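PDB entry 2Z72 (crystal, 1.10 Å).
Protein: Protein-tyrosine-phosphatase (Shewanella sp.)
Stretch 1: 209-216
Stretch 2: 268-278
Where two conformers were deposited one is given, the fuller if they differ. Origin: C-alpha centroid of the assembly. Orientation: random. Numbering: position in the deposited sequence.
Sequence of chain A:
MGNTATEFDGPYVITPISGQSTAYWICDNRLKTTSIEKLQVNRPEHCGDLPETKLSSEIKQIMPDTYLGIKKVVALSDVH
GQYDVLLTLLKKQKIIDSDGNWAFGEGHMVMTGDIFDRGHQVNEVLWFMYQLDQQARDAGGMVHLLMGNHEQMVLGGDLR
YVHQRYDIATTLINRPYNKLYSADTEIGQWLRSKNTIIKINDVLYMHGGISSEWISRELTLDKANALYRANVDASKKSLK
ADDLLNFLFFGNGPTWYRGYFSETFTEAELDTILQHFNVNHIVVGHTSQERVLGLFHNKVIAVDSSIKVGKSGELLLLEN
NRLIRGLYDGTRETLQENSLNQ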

# COMPACT_ATOMS: atom_id res chain seq x y z
N GLY A 209 10.79 -7.92 1.03
CA GLY A 209 11.90 -8.11 1.98
C GLY A 209 13.18 -7.70 1.31
O GLY A 209 13.27 -7.50 0.14
N ILE A 210 14.25 -7.57 2.15
CA ILE A 210 15.55 -7.16 1.69
C ILE A 210 16.47 -8.38 1.71
O ILE A 210 16.69 -8.98 2.75
CB ILE A 210 16.10 -6.00 2.55
CG1 ILE A 210 15.10 -4.87 2.75
CG2 ILE A 210 17.44 -5.52 1.97
CD1 ILE A 210 14.76 -4.12 1.49
N SER A 211 17.01 -8.68 0.55
CA SER A 211 17.97 -9.74 0.33
C SER A 211 19.40 -9.21 0.48
O SER A 211 19.63 -8.00 0.48
CB SER A 211 17.80 -10.38 -1.03
OG SER A 211 18.12 -9.39 -2.03
N SER A 212 20.35 -10.11 0.58
CA SER A 212 21.76 -9.72 0.77
C SER A 212 22.29 -8.98 -0.43
O SER A 212 23.25 -8.20 -0.34
CB SER A 212 22.57 -10.99 1.06
OG SER A 212 22.29 -11.34 2.43
N GLU A 213 21.66 -9.15 -1.59
CA GLU A 213 22.06 -8.37 -2.82
C GLU A 213 21.93 -6.88 -2.60
O GLU A 213 22.68 -6.13 -3.24
CB GLU A 213 21.27 -8.87 -4.03
CG GLU A 213 21.56 -8.19 -5.35
CD GLU A 213 21.02 -8.86 -6.58
OE1 GLU A 213 20.32 -9.87 -6.38
OE2 GLU A 213 21.23 -8.27 -7.69
N TRP A 214 20.99 -6.42 -1.77
CA TRP A 214 20.91 -5.01 -1.43
C TRP A 214 22.28 -4.47 -0.95
O TRP A 214 22.72 -3.39 -1.26
CB TRP A 214 19.83 -4.81 -0.34
CG TRP A 214 19.77 -3.40 0.22
CD1 TRP A 214 20.55 -2.80 1.19
CD2 TRP A 214 18.83 -2.40 -0.18
NE1 TRP A 214 20.19 -1.53 1.42
CE2 TRP A 214 19.12 -1.24 0.58
CE3 TRP A 214 17.77 -2.35 -1.12
CZ2 TRP A 214 18.41 -0.10 0.43
CZ3 TRP A 214 17.08 -1.18 -1.23
CH2 TRP A 214 17.36 -0.05 -0.48
N ILE A 215 22.87 -5.26 -0.05
CA ILE A 215 24.14 -4.88 0.61
C ILE A 215 25.29 -4.86 -0.36
O ILE A 215 26.09 -3.95 -0.41
CB ILE A 215 24.41 -5.86 1.79
CG1 ILE A 215 23.29 -5.84 2.84
CG2 ILE A 215 25.77 -5.56 2.36
CD1 ILE A 215 23.43 -6.78 4.01
N SER A 216 25.29 -5.88 -1.22
CA SER A 216 26.42 -5.93 -2.17
C SER A 216 26.32 -4.82 -3.20
O SER A 216 27.38 -4.35 -3.66
CB SER A 216 26.60 -7.28 -2.83
OG SER A 216 25.43 -7.65 -3.49
N ALA A 268 20.78 -16.12 11.48
CA ALA A 268 22.11 -15.47 11.35
C ALA A 268 22.21 -14.50 10.18
O ALA A 268 22.70 -13.40 10.19
CB ALA A 268 23.19 -16.54 11.25
N GLU A 269 21.66 -14.87 9.06
CA GLU A 269 21.63 -14.14 7.80
C GLU A 269 20.71 -12.93 8.03
O GLU A 269 21.08 -11.81 7.68
CB GLU A 269 21.09 -14.93 6.60
CG GLU A 269 21.31 -14.32 5.24
CD GLU A 269 20.99 -14.63 3.83
OE1 GLU A 269 20.68 -15.83 3.59
OE2 GLU A 269 21.05 -13.66 2.99
N LEU A 270 19.58 -13.18 8.69
CA LEU A 270 18.72 -12.04 9.04
C LEU A 270 19.44 -11.01 9.90
O LEU A 270 19.30 -9.80 9.65
CB LEU A 270 17.47 -12.58 9.73
CG LEU A 270 16.42 -11.56 10.09
CD1 LEU A 270 15.86 -10.86 8.85
CD2 LEU A 270 15.30 -12.28 10.81
N ASP A 271 20.21 -11.49 10.86
CA ASP A 271 20.93 -10.58 11.73
C ASP A 271 21.83 -9.68 10.93
O ASP A 271 21.97 -8.50 11.27
CB ASP A 271 21.76 -11.34 12.78
CG ASP A 271 20.90 -12.00 13.82
OD1 ASP A 271 19.77 -11.53 14.07
OD2 ASP A 271 21.45 -12.97 14.43
N THR A 272 22.41 -10.21 9.88
CA THR A 272 23.30 -9.32 9.09
C THR A 272 22.50 -8.24 8.39
O THR A 272 23.01 -7.11 8.24
CB THR A 272 24.08 -10.14 8.06
OG1 THR A 272 24.92 -11.09 8.70
CG2 THR A 272 25.01 -9.26 7.26
N ILE A 273 21.29 -8.53 7.99
CA ILE A 273 20.46 -7.48 7.38
C ILE A 273 19.98 -6.48 8.39
O ILE A 273 20.02 -5.26 8.18
CB ILE A 273 19.35 -8.19 6.58
CG1 ILE A 273 19.97 -9.00 5.44
CG2 ILE A 273 18.30 -7.17 6.18
CD1 ILE A 273 19.11 -10.13 4.91
N LEU A 274 19.50 -6.95 9.56
CA LEU A 274 19.09 -6.06 10.60
C LEU A 274 20.24 -5.07 10.95
O LEU A 274 20.05 -3.89 11.12
CB LEU A 274 18.73 -6.81 11.88
CG LEU A 274 17.52 -7.74 11.82
CD1 LEU A 274 17.39 -8.60 13.09
CD2 LEU A 274 16.28 -6.90 11.55
N GLN A 275 21.45 -5.62 11.12
CA GLN A 275 22.61 -4.81 11.45
C GLN A 275 22.91 -3.79 10.36
O GLN A 275 23.27 -2.64 10.62
CB GLN A 275 23.84 -5.76 11.70
CG GLN A 275 23.76 -6.38 13.09
CD GLN A 275 24.61 -7.62 13.25
OE1 GLN A 275 24.38 -8.47 14.16
NE2 GLN A 275 25.61 -7.70 12.36
N HIS A 276 22.75 -4.20 9.10
CA HIS A 276 23.07 -3.30 8.02
C HIS A 276 22.24 -2.02 8.08
O HIS A 276 22.73 -0.96 7.75
CB HIS A 276 22.77 -4.02 6.67
CG HIS A 276 23.17 -3.22 5.48
ND1 HIS A 276 22.43 -2.44 4.60
CD2 HIS A 276 24.44 -3.03 5.11
CE1 HIS A 276 23.20 -1.85 3.72
NE2 HIS A 276 24.42 -2.22 4.02
N PHE A 277 20.96 -2.14 8.45
CA PHE A 277 20.05 -1.01 8.52
C PHE A 277 19.91 -0.43 9.93
O PHE A 277 19.18 0.52 10.13
CB PHE A 277 18.67 -1.42 8.05
CG PHE A 277 18.59 -1.75 6.57
CD1 PHE A 277 18.68 -3.05 6.11
CD2 PHE A 277 18.40 -0.72 5.63
CE1 PHE A 277 18.57 -3.38 4.76
CE2 PHE A 277 18.30 -1.06 4.32
CZ PHE A 277 18.35 -2.38 3.85
N ASN A 278 20.61 -1.01 10.92
CA ASN A 278 20.49 -0.61 12.30
C ASN A 278 19.04 -0.58 12.78
O ASN A 278 18.54 0.39 13.34
CB ASN A 278 21.12 0.77 12.52
CG ASN A 278 21.34 1.20 13.93
OD1 ASN A 278 21.24 2.43 14.23
ND2 ASN A 278 21.65 0.31 14.86
O HOH W 1 19.43 -12.84 0.87

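The contact sets a short helix that carries Trp214 and Ile215, and the loop before it, against the longer helix that carries Glu269, Ile273 and His276. The two axes cross at 45° and come no closer than 10.5 Å, a spacing that leaves room for branched and aromatic side chains between them. Together the stretches bury 430 Å², most of it apolar, with one polar clasp at Ser212.

Gly209 lies out of reach of the other stretch. Its phi/psi of 153/168 would jam a CB against the carbonyl oxygen of the preceding residue, so the backbone itself calls for glycine. Ile210 then points its CA-to-CB bond toward the long helix. Its CG2 packs 3.7 Å from CE1 of Phe277, at the edge of that ring, and its CB lies 4.4 Å from CG2 of Ile273. The backbone joins in as well, with Ile210 O 3.4 Å from Ile273 CD1. A buried, branched aliphatic residue suits a place where it must meet both a methyl group and a ring edge.

Ser211 turns its CB away, and its hydroxyl is satisfied elsewhere in the structure. Ser212 supplies the clasp: its OG donates a hydrogen bond to Glu269 OE2 at 2.7 Å. Glu269 sets out sideways, but chi1 and chi2 are both t, and this extended chain brings the carboxylate to the serine. A water reinforces the link, accepting from Ser212 N at 2.9 Å and donating to Glu269 OE2 at 2.8 Å. One carboxylate oxygen thus receives both the hydroxyl and the water, while the water also occupies the backbone NH of Ser212. Glu213, on the next position, takes no part in the contact.

Trp214 points toward the long helix and is buried. Phe277 CZ lies over one face of the indole, 3.2 Å from Trp214 NE1, with the phenyl plane inclined at 43° to the five-membered ring. The His276 ring meets that same ring rim to rim, the planes at 82°. Broad, flat side chains let one tryptophan engage two neighbouring residues of the other stretch.

Ile215 covers the histidine: its CG1 sits 3.7 Å from the centroid of the His276 ring, only 9° off the normal, a CH-pi contact over the face. With chi1 m and chi2 t, its CD1 reaches on to Ile273 CG1 at 4.4 Å. Ser216 turns away, and the contact ends.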